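Local coordinates for nicotinate phosphoribosyltransferase (PDB 2IM5), which probably catalyses ATP-assisted transfer of the phosphoribosyl group from phosphoribosyl diphosphate to nicotinate, giving nicotinate mononucleotide for NAD(+) synthesis, at residues A[23-28]-A[217-222]; A[82-87]-A[112-117]; A[118-123]-A[166-171]; A[147-152]-A[184-189]; A[234-237]-A[243-246]. One frame throughout, in Å; residues are numbered along the deposited sequence.

Contact 1: A[23-28]-A[217-222]; sequences KLFPRA and QFHGAI
Phe-218 drives the edge of its ring into the face of Phe-25, and this T-shaped pair is the tight heart of the contact between 23-28 and 217-222. The centroids lie 4.8 Å apart with the planes at 63°. One atom does most of the work: CE2 of Phe-218 sits above the centre of the Phe-25 ring and comes within 3.5 Å of its CD2. On the opposite face of Phe-25 lies CB of Leu-24, toward the rim, so this ring is clasped between its own chain neighbour and the helix across from it. Phe-218 reaches over because its CG is anti to the backbone N (chi1 172°), which carries the ring out from helix 213-223. The methyl of Ala-28 closes on the end of the same ring, with CB 3.8 Å from Phe-218 CZ. His-219 completes an aromatic cluster. Here the edge of Phe-25 is turned toward the imidazole face in an offset edge-to-face pair, looser than the first, with centroids 5.5 Å apart and planes at 80°. No hydrogen bond crosses between the two segments, and all four touching residues are buried. The other side of the turn is quite different: Pro-26 stays partly exposed and Arg-27 is exposed, while a type I turn from Phe-25 to Ala-28 brings the chain back to the cluster. The contact thus joins the turn that follows helix 12-24 to helix 213-223, with Asp-235 of helix 228-240 against Phe-25 and His-219, and Cys-354 of strand 347-355 against Phe-218.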
# COMPACT_ATOMS: atom_id res chain seq x y z
N LYS A 23 9.43 11.32 12.19
CA LYS A 23 9.47 11.51 13.63
C LYS A 23 10.51 10.65 14.32
O LYS A 23 11.35 11.16 15.07
CB LYS A 23 8.11 11.19 14.26
CG LYS A 23 8.15 11.33 15.79
CD LYS A 23 6.89 10.85 16.48
CE LYS A 23 6.97 11.14 17.98
NZ LYS A 23 5.82 10.58 18.73
N LEU A 24 10.45 9.35 14.07
CA LEU A 24 11.36 8.41 14.72
C LEU A 24 12.67 8.06 14.03
O LEU A 24 13.64 7.72 14.71
CB LEU A 24 10.61 7.12 15.05
CG LEU A 24 9.36 7.25 15.94
CD1 LEU A 24 8.69 5.86 16.05
CD2 LEU A 24 9.76 7.76 17.34
N PHE A 25 12.72 8.16 12.70
CA PHE A 25 13.94 7.81 11.96
C PHE A 25 14.30 8.85 10.90
O PHE A 25 14.53 8.51 9.74
CB PHE A 25 13.75 6.45 11.29
CG PHE A 25 13.29 5.38 12.23
CD1 PHE A 25 14.17 4.87 13.19
CD2 PHE A 25 11.98 4.92 12.20
CE1 PHE A 25 13.73 3.91 14.12
CE2 PHE A 25 11.53 3.97 13.12
CZ PHE A 25 12.41 3.46 14.09
N PRO A 26 14.38 10.13 11.29
CA PRO A 26 14.71 11.21 10.35
C PRO A 26 16.09 11.14 9.70
O PRO A 26 16.36 11.87 8.74
CB PRO A 26 14.52 12.47 11.20
CG PRO A 26 15.00 12.03 12.55
CD PRO A 26 14.33 10.64 12.68
N ARG A 27 16.97 10.28 10.20
CA ARG A 27 18.30 10.14 9.63
C ARG A 27 18.44 8.89 8.77
O ARG A 27 19.47 8.68 8.13
CB ARG A 27 19.36 10.09 10.74
CG ARG A 27 19.46 11.34 11.59
CD ARG A 27 20.62 11.22 12.57
NE ARG A 27 21.03 12.53 13.08
CZ ARG A 27 20.42 13.16 14.08
NH1 ARG A 27 19.38 12.60 14.67
NH2 ARG A 27 20.84 14.36 14.46
N ALA A 28 17.41 8.06 8.76
CA ALA A 28 17.45 6.83 8.00
C ALA A 28 17.49 7.04 6.49
O ALA A 28 16.96 8.02 5.97
CB ALA A 28 16.26 5.94 8.37
N GLN A 217 9.34 -4.16 7.56
CA GLN A 217 10.60 -4.57 6.94
C GLN A 217 11.77 -3.70 7.38
O GLN A 217 12.88 -4.18 7.58
CB GLN A 217 10.45 -4.50 5.43
CG GLN A 217 9.55 -5.56 4.85
CD GLN A 217 9.42 -5.41 3.34
OE1 GLN A 217 8.71 -4.54 2.85
NE2 GLN A 217 10.14 -6.25 2.60
N PHE A 218 11.53 -2.40 7.52
CA PHE A 218 12.57 -1.49 7.97
C PHE A 218 13.02 -1.95 9.35
O PHE A 218 14.21 -2.06 9.62
CB PHE A 218 12.04 -0.05 8.04
CG PHE A 218 12.99 0.92 8.67
CD1 PHE A 218 14.13 1.33 7.99
CD2 PHE A 218 12.76 1.41 9.95
CE1 PHE A 218 15.03 2.23 8.58
CE2 PHE A 218 13.65 2.30 10.55
CZ PHE A 218 14.79 2.71 9.86
N HIS A 219 12.05 -2.23 10.22
CA HIS A 219 12.34 -2.67 11.58
C HIS A 219 13.07 -4.01 11.59
O HIS A 219 13.93 -4.25 12.43
CB HIS A 219 11.05 -2.74 12.40
CG HIS A 219 10.50 -1.40 12.78
ND1 HIS A 219 10.77 -0.80 13.99
CD2 HIS A 219 9.75 -0.51 12.08
CE1 HIS A 219 10.20 0.40 14.02
NE2 HIS A 219 9.58 0.59 12.88
N GLY A 220 12.72 -4.88 10.65
CA GLY A 220 13.38 -6.17 10.59
C GLY A 220 14.85 -6.03 10.21
O GLY A 220 15.71 -6.72 10.73
N ALA A 221 15.13 -5.11 9.29
CA ALA A 221 16.49 -4.88 8.83
C ALA A 221 17.35 -4.21 9.89
O ALA A 221 18.52 -4.54 10.04
CB ALA A 221 16.47 -4.03 7.57
N ILE A 222 16.76 -3.27 10.63
CA ILE A 222 17.49 -2.55 11.67
C ILE A 222 17.55 -3.28 13.02
O ILE A 222 18.61 -3.39 13.61
CB ILE A 222 16.87 -1.15 11.90
CG1 ILE A 222 16.84 -0.36 10.59
CG2 ILE A 222 17.66 -0.39 12.95
CD1 ILE A 222 18.20 -0.22 9.91

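Contact 2: A[82-87]-A[112-117]; sequences IDFLDG and LLYRVT
Tyr-114 turns the edge of its ring toward the face of Phe-84, and these two side chains make the whole close contact between 82-87 and 112-117. The pairing is an offset edge-to-face one: the planes stand at 70° and the centroids are 5.7 Å apart, so the tyrosine edge approaches away from the middle of the phenylalanine. CE1 of Tyr-114 leads, 3.8 Å from CE1 of Phe-84. Its neighbour CD1 comes almost as near, at 3.9 Å from Phe-84 CZ, and that CZ lies in the plane of the tyrosine ring. The torsions explain how the rings meet. In Phe-84 the first torsion is near trans (chi1 165°), which sends the ring straight out from helix 79-87. Tyr-114 takes the less common setting with CG between the backbone N and the carbonyl carbon (chi1 72°), which swings its ring toward Phe-84. The contact lies near the surface of the N-terminal part of the enzyme, where a ring from helix 79-87 meets one from the short helix that follows strand 105-110 of the antiparallel sheet. Leu-112 is the N-cap residue of that short helix, and its carbonyl oxygen accepts from both Arg-115 N and Val-116 N, at 3.0 and 2.9 Å. Phe-84 also meets the rings of Tyr-81 and Phe-88, whereas Tyr-114 rests on Tyr-21 of helix 12-24. The guanidinium of Arg-115 is held by a salt bridge from NE to Glu-94 and by the carbonyl of Arg-89.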
# COMPACT_ATOMS: atom_id res chain seq x y z
N ILE A 82 2.42 18.67 8.32
CA ILE A 82 1.70 19.43 7.32
C ILE A 82 2.59 20.56 6.82
O ILE A 82 2.57 20.88 5.64
CB ILE A 82 0.39 19.98 7.89
CG1 ILE A 82 -0.55 18.81 8.18
CG2 ILE A 82 -0.27 20.93 6.90
CD1 ILE A 82 -1.82 19.22 8.86
N ASP A 83 3.38 21.14 7.71
CA ASP A 83 4.31 22.20 7.31
C ASP A 83 5.37 21.60 6.39
O ASP A 83 5.78 22.22 5.42
CB ASP A 83 5.00 22.84 8.53
CG ASP A 83 4.16 23.94 9.17
OD1 ASP A 83 3.26 24.46 8.49
OD2 ASP A 83 4.41 24.28 10.34
N PHE A 84 5.81 20.38 6.72
CA PHE A 84 6.80 19.70 5.89
C PHE A 84 6.25 19.48 4.49
O PHE A 84 6.90 19.80 3.50
CB PHE A 84 7.19 18.35 6.50
CG PHE A 84 7.92 17.45 5.55
CD1 PHE A 84 9.24 17.73 5.18
CD2 PHE A 84 7.28 16.34 4.99
CE1 PHE A 84 9.91 16.92 4.27
CE2 PHE A 84 7.95 15.52 4.07
CZ PHE A 84 9.27 15.81 3.71
N LEU A 85 5.04 18.94 4.40
CA LEU A 85 4.42 18.69 3.10
C LEU A 85 4.18 19.99 2.35
O LEU A 85 4.33 20.05 1.13
CB LEU A 85 3.10 17.94 3.28
CG LEU A 85 3.17 16.49 3.79
CD1 LEU A 85 1.76 15.92 3.88
CD2 LEU A 85 4.03 15.63 2.85
N ASP A 86 3.81 21.04 3.08
CA ASP A 86 3.53 22.33 2.46
C ASP A 86 4.77 22.90 1.77
O ASP A 86 4.66 23.55 0.73
CB ASP A 86 3.01 23.31 3.52
CG ASP A 86 2.36 24.55 2.90
OD1 ASP A 86 1.75 24.43 1.82
OD2 ASP A 86 2.45 25.64 3.51
N GLY A 87 5.94 22.65 2.33
CA GLY A 87 7.16 23.15 1.72
C GLY A 87 7.93 22.09 0.95
O GLY A 87 9.00 22.37 0.40
N LEU A 112 17.11 9.87 1.85
CA LEU A 112 16.52 9.81 3.18
C LEU A 112 15.19 9.08 3.06
O LEU A 112 14.37 9.39 2.20
CB LEU A 112 16.33 11.22 3.73
CG LEU A 112 17.66 11.93 4.04
CD1 LEU A 112 17.49 13.43 3.96
CD2 LEU A 112 18.18 11.50 5.42
N LEU A 113 14.98 8.10 3.92
CA LEU A 113 13.77 7.29 3.88
C LEU A 113 12.45 8.07 3.96
O LEU A 113 11.52 7.77 3.20
CB LEU A 113 13.84 6.22 4.98
CG LEU A 113 12.76 5.13 5.05
CD1 LEU A 113 12.45 4.56 3.67
CD2 LEU A 113 13.24 4.01 5.97
N TYR A 114 12.35 9.05 4.85
CA TYR A 114 11.11 9.81 4.96
C TYR A 114 10.81 10.54 3.65
O TYR A 114 9.66 10.84 3.35
CB TYR A 114 11.15 10.78 6.15
CG TYR A 114 12.05 11.98 6.00
CD1 TYR A 114 11.59 13.15 5.36
CD2 TYR A 114 13.35 11.96 6.48
CE1 TYR A 114 12.43 14.26 5.20
CE2 TYR A 114 14.20 13.06 6.33
CZ TYR A 114 13.73 14.21 5.69
OH TYR A 114 14.57 15.28 5.56
N ARG A 115 11.85 10.82 2.87
CA ARG A 115 11.67 11.49 1.59
C ARG A 115 11.35 10.52 0.46
O ARG A 115 10.31 10.63 -0.18
CB ARG A 115 12.92 12.28 1.20
CG ARG A 115 13.22 13.51 2.04
CD ARG A 115 14.35 14.29 1.39
NE ARG A 115 13.96 14.75 0.06
CZ ARG A 115 13.24 15.85 -0.16
NH1 ARG A 115 12.84 16.61 0.84
NH2 ARG A 115 12.87 16.15 -1.40
N VAL A 116 12.25 9.56 0.21
CA VAL A 116 12.06 8.63 -0.90
C VAL A 116 10.88 7.66 -0.83
O VAL A 116 10.46 7.12 -1.85
CB VAL A 116 13.35 7.82 -1.19
CG1 VAL A 116 14.50 8.79 -1.45
CG2 VAL A 116 13.68 6.89 -0.05
N THR A 117 10.33 7.44 0.36
CA THR A 117 9.20 6.54 0.45
C THR A 117 8.02 7.13 -0.35
O THR A 117 7.17 6.40 -0.86
CB THR A 117 8.77 6.30 1.91
OG1 THR A 117 7.75 5.30 1.94
CG2 THR A 117 8.24 7.58 2.54

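Contact 3: A[118-123]-A[166-171]; sequences LWETPI and GMRRRF
Glu-120 and Arg-168 form the polar half of this contact, a salt bridge in which NH1 of Arg-168 donates to OE2 of Glu-120 at 3.1 Å. The bond is bent, with 142° at the hydrogen. The oxygen is met on its syn side but from 30° out of the carboxylate plane, and the two flat groups stand nearly perpendicular, 87° apart. That excludes the side-by-side, two-bond pairing of carboxylate and guanidinium, so a single N-H makes the link. Arg-168 bends at chi3 to bring NH1 round to the acid. The other carboxylate oxygen, OE1, is taken up by Tyr-13 OH and by a salt bridge to Lys-14, so both oxygens of this buried acid are engaged.

The apolar half belongs to Thr-121. Its CG2 methyl presses on the Met-167 side chain, 3.3 Å from CG and equally near SD, tight for a carbon-carbon pair in the first case. The aliphatic part of Arg-168 runs across the same threonine, its CG 3.7 Å from OG1, while that hydroxyl is hydrogen-bonded to Asp-11.

In the backbone, Met-167 to Arg-170 form a type I turn closed by Arg-170 N to Met-167 O, and Thr-121 and Arg-168 have their CA atoms 5.4 Å apart. Here the loop after strand 162-164 of the parallel sheet meets the start of helix 120-134; such a loop at the carboxyl ends of the strands is where barrel-type folds like this family's commonly build their active sites.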
# COMPACT_ATOMS: atom_id res chain seq x y z
N LEU A 118 7.98 8.46 -0.46
CA LEU A 118 6.91 9.14 -1.19
C LEU A 118 6.92 8.92 -2.71
O LEU A 118 5.92 9.20 -3.37
CB LEU A 118 6.95 10.64 -0.88
CG LEU A 118 6.92 11.01 0.61
CD1 LEU A 118 7.02 12.52 0.77
CD2 LEU A 118 5.62 10.49 1.25
N TRP A 119 8.02 8.42 -3.26
CA TRP A 119 8.13 8.17 -4.69
C TRP A 119 7.35 6.95 -5.18
O TRP A 119 6.82 6.95 -6.29
CB TRP A 119 9.60 7.96 -5.11
CG TRP A 119 10.45 9.19 -5.20
CD1 TRP A 119 11.53 9.50 -4.41
CD2 TRP A 119 10.36 10.24 -6.19
NE1 TRP A 119 12.11 10.67 -4.85
CE2 TRP A 119 11.42 11.14 -5.93
CE3 TRP A 119 9.49 10.49 -7.26
CZ2 TRP A 119 11.63 12.29 -6.71
CZ3 TRP A 119 9.70 11.63 -8.03
CH2 TRP A 119 10.77 12.51 -7.75
N GLU A 120 7.29 5.90 -4.36
CA GLU A 120 6.65 4.64 -4.74
C GLU A 120 5.35 4.67 -5.55
O GLU A 120 5.34 4.27 -6.72
CB GLU A 120 6.42 3.75 -3.53
CG GLU A 120 5.98 2.33 -3.93
CD GLU A 120 5.16 1.62 -2.86
OE1 GLU A 120 4.99 2.19 -1.77
OE2 GLU A 120 4.67 0.49 -3.12
N THR A 121 4.27 5.10 -4.91
CA THR A 121 2.97 5.12 -5.56
C THR A 121 2.90 5.99 -6.82
O THR A 121 2.41 5.53 -7.85
CB THR A 121 1.86 5.54 -4.57
OG1 THR A 121 1.70 4.52 -3.57
CG2 THR A 121 0.52 5.71 -5.29
N PRO A 122 3.39 7.24 -6.76
CA PRO A 122 3.35 8.10 -7.95
C PRO A 122 4.11 7.48 -9.13
O PRO A 122 3.61 7.47 -10.26
CB PRO A 122 4.00 9.39 -7.46
CG PRO A 122 3.67 9.40 -6.00
CD PRO A 122 3.90 7.98 -5.59
N ILE A 123 5.31 6.97 -8.88
CA ILE A 123 6.10 6.35 -9.94
C ILE A 123 5.40 5.15 -10.58
O ILE A 123 5.40 5.02 -11.80
CB ILE A 123 7.50 5.93 -9.43
CG1 ILE A 123 8.34 7.19 -9.17
CG2 ILE A 123 8.19 5.03 -10.46
CD1 ILE A 123 9.78 6.91 -8.74
N GLY A 166 -6.67 0.82 -5.48
CA GLY A 166 -6.03 0.47 -6.74
C GLY A 166 -5.20 1.50 -7.48
O GLY A 166 -5.00 1.38 -8.70
N MET A 167 -4.69 2.50 -6.77
CA MET A 167 -3.91 3.55 -7.41
C MET A 167 -2.66 3.11 -8.17
O MET A 167 -2.49 3.42 -9.34
CB MET A 167 -3.53 4.62 -6.37
CG MET A 167 -2.36 5.49 -6.78
SD MET A 167 -2.38 7.11 -6.00
CE MET A 167 -1.59 8.06 -7.28
N ARG A 168 -1.78 2.37 -7.50
CA ARG A 168 -0.54 1.94 -8.13
C ARG A 168 -0.64 1.25 -9.48
O ARG A 168 0.25 1.40 -10.31
CB ARG A 168 0.25 1.07 -7.16
CG ARG A 168 0.97 1.89 -6.10
CD ARG A 168 1.58 0.99 -5.04
NE ARG A 168 0.54 0.24 -4.35
CZ ARG A 168 0.77 -0.71 -3.45
NH1 ARG A 168 2.02 -1.03 -3.13
NH2 ARG A 168 -0.25 -1.33 -2.87
N ARG A 169 -1.72 0.52 -9.72
CA ARG A 169 -1.89 -0.17 -10.99
C ARG A 169 -3.08 0.29 -11.82
O ARG A 169 -3.53 -0.42 -12.72
CB ARG A 169 -1.98 -1.68 -10.77
CG ARG A 169 -0.67 -2.26 -10.29
CD ARG A 169 -0.74 -3.75 -10.09
NE ARG A 169 0.52 -4.26 -9.58
CZ ARG A 169 0.77 -5.54 -9.34
NH1 ARG A 169 -0.17 -6.45 -9.57
NH2 ARG A 169 1.95 -5.91 -8.86
N ARG A 170 -3.59 1.48 -11.51
CA ARG A 170 -4.73 2.01 -12.24
C ARG A 170 -4.39 2.17 -13.73
O ARG A 170 -3.22 2.32 -14.08
CB ARG A 170 -5.12 3.38 -11.66
CG ARG A 170 -4.07 4.46 -11.88
CD ARG A 170 -4.42 5.73 -11.10
NE ARG A 170 -3.46 6.81 -11.31
CZ ARG A 170 -3.41 7.91 -10.57
NH1 ARG A 170 -4.26 8.07 -9.56
NH2 ARG A 170 -2.50 8.84 -10.82
N PHE A 171 -5.40 2.11 -14.59
CA PHE A 171 -5.18 2.28 -16.02
C PHE A 171 -4.71 3.71 -16.24
O PHE A 171 -3.80 3.97 -17.02
CB PHE A 171 -6.48 2.04 -16.80
CG PHE A 171 -6.31 2.12 -18.30
CD1 PHE A 171 -5.91 1.01 -19.03
CD2 PHE A 171 -6.54 3.32 -18.97
CE1 PHE A 171 -5.74 1.09 -20.42
CE2 PHE A 171 -6.37 3.41 -20.35
CZ PHE A 171 -5.97 2.29 -21.08

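Contact 4: A[147-152]-A[184-189]; sequences VTRSKG and KQYAGE
The ring of Tyr-186 has the side chain of Arg-149 laid over one face and CG of its chain neighbour Gln-185 toward the rim of the other. On the arginine side, CG stands 3.5 Å from the ring centroid and only 3° off the normal, a CH-pi contact placed almost exactly over the middle. From there the chain continues across the ring rather than away from it: CD is 3.5 Å from Tyr-186 CZ, and NE passes close to CE1. The guanidinium ends beyond the ring edge, with the tyrosine OH under the rim of one of its faces and the two planes only 18° apart. This near-parallel lie depends on an arginine chain that stays extended from CG to NE. Its polar end is fixed by Glu-153, one turn further along the helix, through a salt bridge at NE.

At the foot of the tyrosine the two backbones almost touch. Gly-152 and Ala-187 have CA atoms 4.1 Å apart, an approach permitted by the absence of a side chain on the glycine. CA of Ala-187 points its hydrogen at Gly-152 O, 3.4 Å away with 160° at the hydrogen, a CA-H...O contact. After it, Gly-188 takes positive phi as the chain leaves helix 173-186.

What results is plain packing toward the outside of the chain, about 23 Å from its centre to that of the contact: helix 141-157 packs against the last turn of helix 173-186 and the chain leaving it, with Gly-152 at the closest backbone approach and an arginine-covered tyrosine on the more exposed flank.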
# COMPACT_ATOMS: atom_id res chain seq x y z
N VAL A 147 -19.81 -1.79 -15.62
CA VAL A 147 -19.33 -2.75 -14.62
C VAL A 147 -19.10 -2.11 -13.25
O VAL A 147 -19.30 -2.76 -12.23
CB VAL A 147 -18.02 -3.45 -15.07
CG1 VAL A 147 -18.24 -4.16 -16.39
CG2 VAL A 147 -16.90 -2.43 -15.19
N THR A 148 -18.67 -0.86 -13.23
CA THR A 148 -18.42 -0.18 -11.97
C THR A 148 -19.75 0.01 -11.23
O THR A 148 -19.84 -0.18 -10.02
CB THR A 148 -17.74 1.19 -12.18
OG1 THR A 148 -16.55 1.00 -12.96
CG2 THR A 148 -17.36 1.81 -10.85
N ARG A 149 -20.79 0.38 -11.98
CA ARG A 149 -22.09 0.56 -11.37
C ARG A 149 -22.57 -0.77 -10.79
O ARG A 149 -23.05 -0.83 -9.66
CB ARG A 149 -23.11 1.08 -12.38
CG ARG A 149 -24.51 1.11 -11.81
CD ARG A 149 -25.54 1.72 -12.76
NE ARG A 149 -26.88 1.67 -12.17
CZ ARG A 149 -27.98 2.16 -12.74
NH1 ARG A 149 -27.91 2.77 -13.92
NH2 ARG A 149 -29.14 2.06 -12.11
N SER A 150 -22.41 -1.84 -11.56
CA SER A 150 -22.84 -3.16 -11.11
C SER A 150 -22.11 -3.56 -9.84
O SER A 150 -22.72 -4.05 -8.90
CB SER A 150 -22.58 -4.21 -12.19
OG SER A 150 -23.30 -3.90 -13.36
N LYS A 151 -20.80 -3.35 -9.83
CA LYS A 151 -19.99 -3.68 -8.66
C LYS A 151 -20.46 -2.90 -7.44
O LYS A 151 -20.63 -3.46 -6.36
CB LYS A 151 -18.52 -3.39 -8.94
CG LYS A 151 -17.90 -4.29 -10.00
CD LYS A 151 -16.50 -3.81 -10.37
CE LYS A 151 -15.91 -4.66 -11.48
NZ LYS A 151 -14.60 -4.14 -11.92
N GLY A 152 -20.68 -1.60 -7.61
CA GLY A 152 -21.15 -0.77 -6.52
C GLY A 152 -22.47 -1.26 -5.95
O GLY A 152 -22.62 -1.40 -4.73
N LYS A 184 -19.04 5.93 -5.57
CA LYS A 184 -19.60 6.81 -4.56
C LYS A 184 -21.10 6.95 -4.79
O LYS A 184 -21.89 7.01 -3.85
CB LYS A 184 -18.95 8.19 -4.62
CG LYS A 184 -19.49 9.15 -3.58
CD LYS A 184 -19.09 10.58 -3.85
CE LYS A 184 -19.70 11.52 -2.81
NZ LYS A 184 -19.31 12.93 -3.03
N GLN A 185 -21.48 6.99 -6.06
CA GLN A 185 -22.86 7.16 -6.47
C GLN A 185 -23.73 5.90 -6.30
O GLN A 185 -24.92 6.00 -5.98
CB GLN A 185 -22.89 7.61 -7.93
CG GLN A 185 -24.23 8.13 -8.42
CD GLN A 185 -24.22 8.44 -9.91
OE1 GLN A 185 -23.25 8.98 -10.45
NE2 GLN A 185 -25.33 8.11 -10.59
N TYR A 186 -23.15 4.73 -6.47
CA TYR A 186 -23.92 3.49 -6.38
C TYR A 186 -23.65 2.53 -5.23
O TYR A 186 -24.48 1.66 -4.96
CB TYR A 186 -23.79 2.72 -7.69
CG TYR A 186 -24.41 3.42 -8.88
CD1 TYR A 186 -25.79 3.36 -9.10
CD2 TYR A 186 -23.63 4.14 -9.77
CE1 TYR A 186 -26.37 4.01 -10.19
CE2 TYR A 186 -24.20 4.79 -10.86
CZ TYR A 186 -25.57 4.73 -11.07
OH TYR A 186 -26.13 5.37 -12.14
N ALA A 187 -22.51 2.68 -4.56
CA ALA A 187 -22.19 1.76 -3.46
C ALA A 187 -22.88 2.07 -2.14
O ALA A 187 -22.89 1.24 -1.23
CB ALA A 187 -20.69 1.70 -3.26
N GLY A 188 -23.47 3.26 -2.03
CA GLY A 188 -24.13 3.63 -0.79
C GLY A 188 -23.15 3.65 0.36
O GLY A 188 -22.01 4.11 0.21
N GLU A 189 -23.57 3.15 1.51
CA GLU A 189 -22.72 3.12 2.70
C GLU A 189 -21.64 2.04 2.65
O GLU A 189 -20.73 2.03 3.47
CB GLU A 189 -23.58 2.94 3.95
CG GLU A 189 -24.53 4.11 4.22
CD GLU A 189 -25.50 3.84 5.37
OE1 GLU A 189 -25.05 3.65 6.53
OE2 GLU A 189 -26.73 3.82 5.11

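Contact 5: A[234-237]-A[243-246]; sequences EDWI and DLGT
Trp-236 donates its indole N-H to the carbonyl oxygen of Leu-244, with NE1 to O at 3.0 Å, and this is the direct hydrogen bond between 234-237 and 243-246. It is not an ideal one. The angle at the hydrogen is 149°, and the donor sits above the carbonyl plane, 38° out of it, so it does not use a lone pair in that plane. The acceptor, in turn, lies at the edge of the indole, tilted somewhat from the ring.

Around this bond the leucine side chain packs along the same border of the indole: CB is 3.7 Å from Trp-236 NE1, and CD1 is 3.9 Å from Trp-236 CZ2. The two side chains run roughly at right angles. A chi1 of -169° puts the indole of Trp-236 on the side of its own carbonyl carbon, and the pyrrole edge is carried across to the loop. A water adds a second, softer link, donating to Asp-243 O at 2.8 Å and more weakly to Trp-236 O.

The loop's backbone sets where the Leu-244 carbonyl lies. Leu-244 has positive phi, and Gly-245 is the centre of an inverse gamma turn in which Thr-246 N returns to Leu-244 O through a weak bond, so that oxygen serves both the turn and the tryptophan.

Further out, the indole meets the rings of Trp-215 and Tyr-240, and Thr-16 of helix 12-24 touches both Trp-236 and Leu-244. The contact folds the chain that follows helix 228-240 back against that helix, just where it enters strand 246-248, an outermost strand of the parallel sheet.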
# COMPACT_ATOMS: atom_id res chain seq x y z
N GLU A 234 5.04 -1.12 18.45
CA GLU A 234 5.29 -0.16 19.53
C GLU A 234 5.61 1.22 18.96
O GLU A 234 5.15 2.23 19.49
CB GLU A 234 6.44 -0.63 20.42
CG GLU A 234 6.08 -1.77 21.36
CD GLU A 234 5.24 -1.30 22.54
OE1 GLU A 234 5.82 -0.75 23.51
OE2 GLU A 234 4.00 -1.46 22.51
N ASP A 235 6.41 1.26 17.89
CA ASP A 235 6.76 2.54 17.28
C ASP A 235 5.54 3.17 16.62
O ASP A 235 5.37 4.39 16.65
CB ASP A 235 7.89 2.36 16.26
CG ASP A 235 9.24 2.09 16.94
OD1 ASP A 235 9.32 2.25 18.17
OD2 ASP A 235 10.21 1.72 16.24
N TRP A 236 4.68 2.35 16.01
CA TRP A 236 3.49 2.88 15.37
C TRP A 236 2.57 3.52 16.42
O TRP A 236 1.95 4.57 16.18
CB TRP A 236 2.75 1.75 14.63
CG TRP A 236 1.66 2.24 13.72
CD1 TRP A 236 0.32 2.20 13.95
CD2 TRP A 236 1.82 2.81 12.41
NE1 TRP A 236 -0.37 2.71 12.88
CE2 TRP A 236 0.53 3.09 11.92
CE3 TRP A 236 2.93 3.11 11.62
CZ2 TRP A 236 0.32 3.66 10.66
CZ3 TRP A 236 2.72 3.68 10.36
CH2 TRP A 236 1.42 3.94 9.89
N ILE A 237 2.50 2.89 17.58
CA ILE A 237 1.68 3.41 18.67
C ILE A 237 2.29 4.71 19.19
O ILE A 237 1.57 5.66 19.53
CB ILE A 237 1.60 2.38 19.82
CG1 ILE A 237 0.81 1.16 19.36
CG2 ILE A 237 0.95 3.02 21.05
CD1 ILE A 237 0.96 -0.04 20.27
N ASP A 243 -4.37 5.52 16.96
CA ASP A 243 -5.08 5.75 15.70
C ASP A 243 -4.47 4.82 14.65
O ASP A 243 -3.39 4.27 14.86
CB ASP A 243 -4.93 7.21 15.24
CG ASP A 243 -5.91 8.15 15.92
OD1 ASP A 243 -7.08 7.74 16.10
OD2 ASP A 243 -5.53 9.29 16.27
N LEU A 244 -5.16 4.65 13.53
CA LEU A 244 -4.66 3.79 12.46
C LEU A 244 -4.26 2.42 13.03
O LEU A 244 -3.21 1.88 12.71
CB LEU A 244 -3.44 4.44 11.79
CG LEU A 244 -3.61 5.93 11.43
CD1 LEU A 244 -2.33 6.47 10.81
CD2 LEU A 244 -4.79 6.09 10.47
N GLY A 245 -5.14 1.88 13.88
CA GLY A 245 -4.88 0.61 14.54
C GLY A 245 -5.05 -0.70 13.80
O GLY A 245 -5.64 -1.63 14.34
N THR A 246 -4.55 -0.80 12.58
CA THR A 246 -4.64 -2.04 11.82
C THR A 246 -3.22 -2.54 11.62
O THR A 246 -2.32 -1.74 11.36
CB THR A 246 -5.27 -1.83 10.43
OG1 THR A 246 -6.61 -1.34 10.60
CG2 THR A 246 -5.32 -3.14 9.66
O HOH W 1 -1.38 3.76 16.81

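In the fold
Contacts 1, 2 and 5 gather on one side of the molecule. The centre of contact 3 is about 9 Å from the chain's centre; contact 4 lies on the opposite side of it from contact 1, their centres about 40 Å apart. Contacts 1 and 2 touch, with Ala-28 O probably hydrogen-bonded to Leu-113 N, and contact 5 packs on contact 1 through Asp-235. Contacts 2, 3 and 4 nest inside the long loop that contact 1 closes; contact 5 follows it. Segments 112-117 and 118-123 adjoin in sequence, and the segments of contacts 3 and 4 alternate. Contacts 1 and 3 each tie the N-terminal family region to the barrel-related one, so the two parts are joined at separate places.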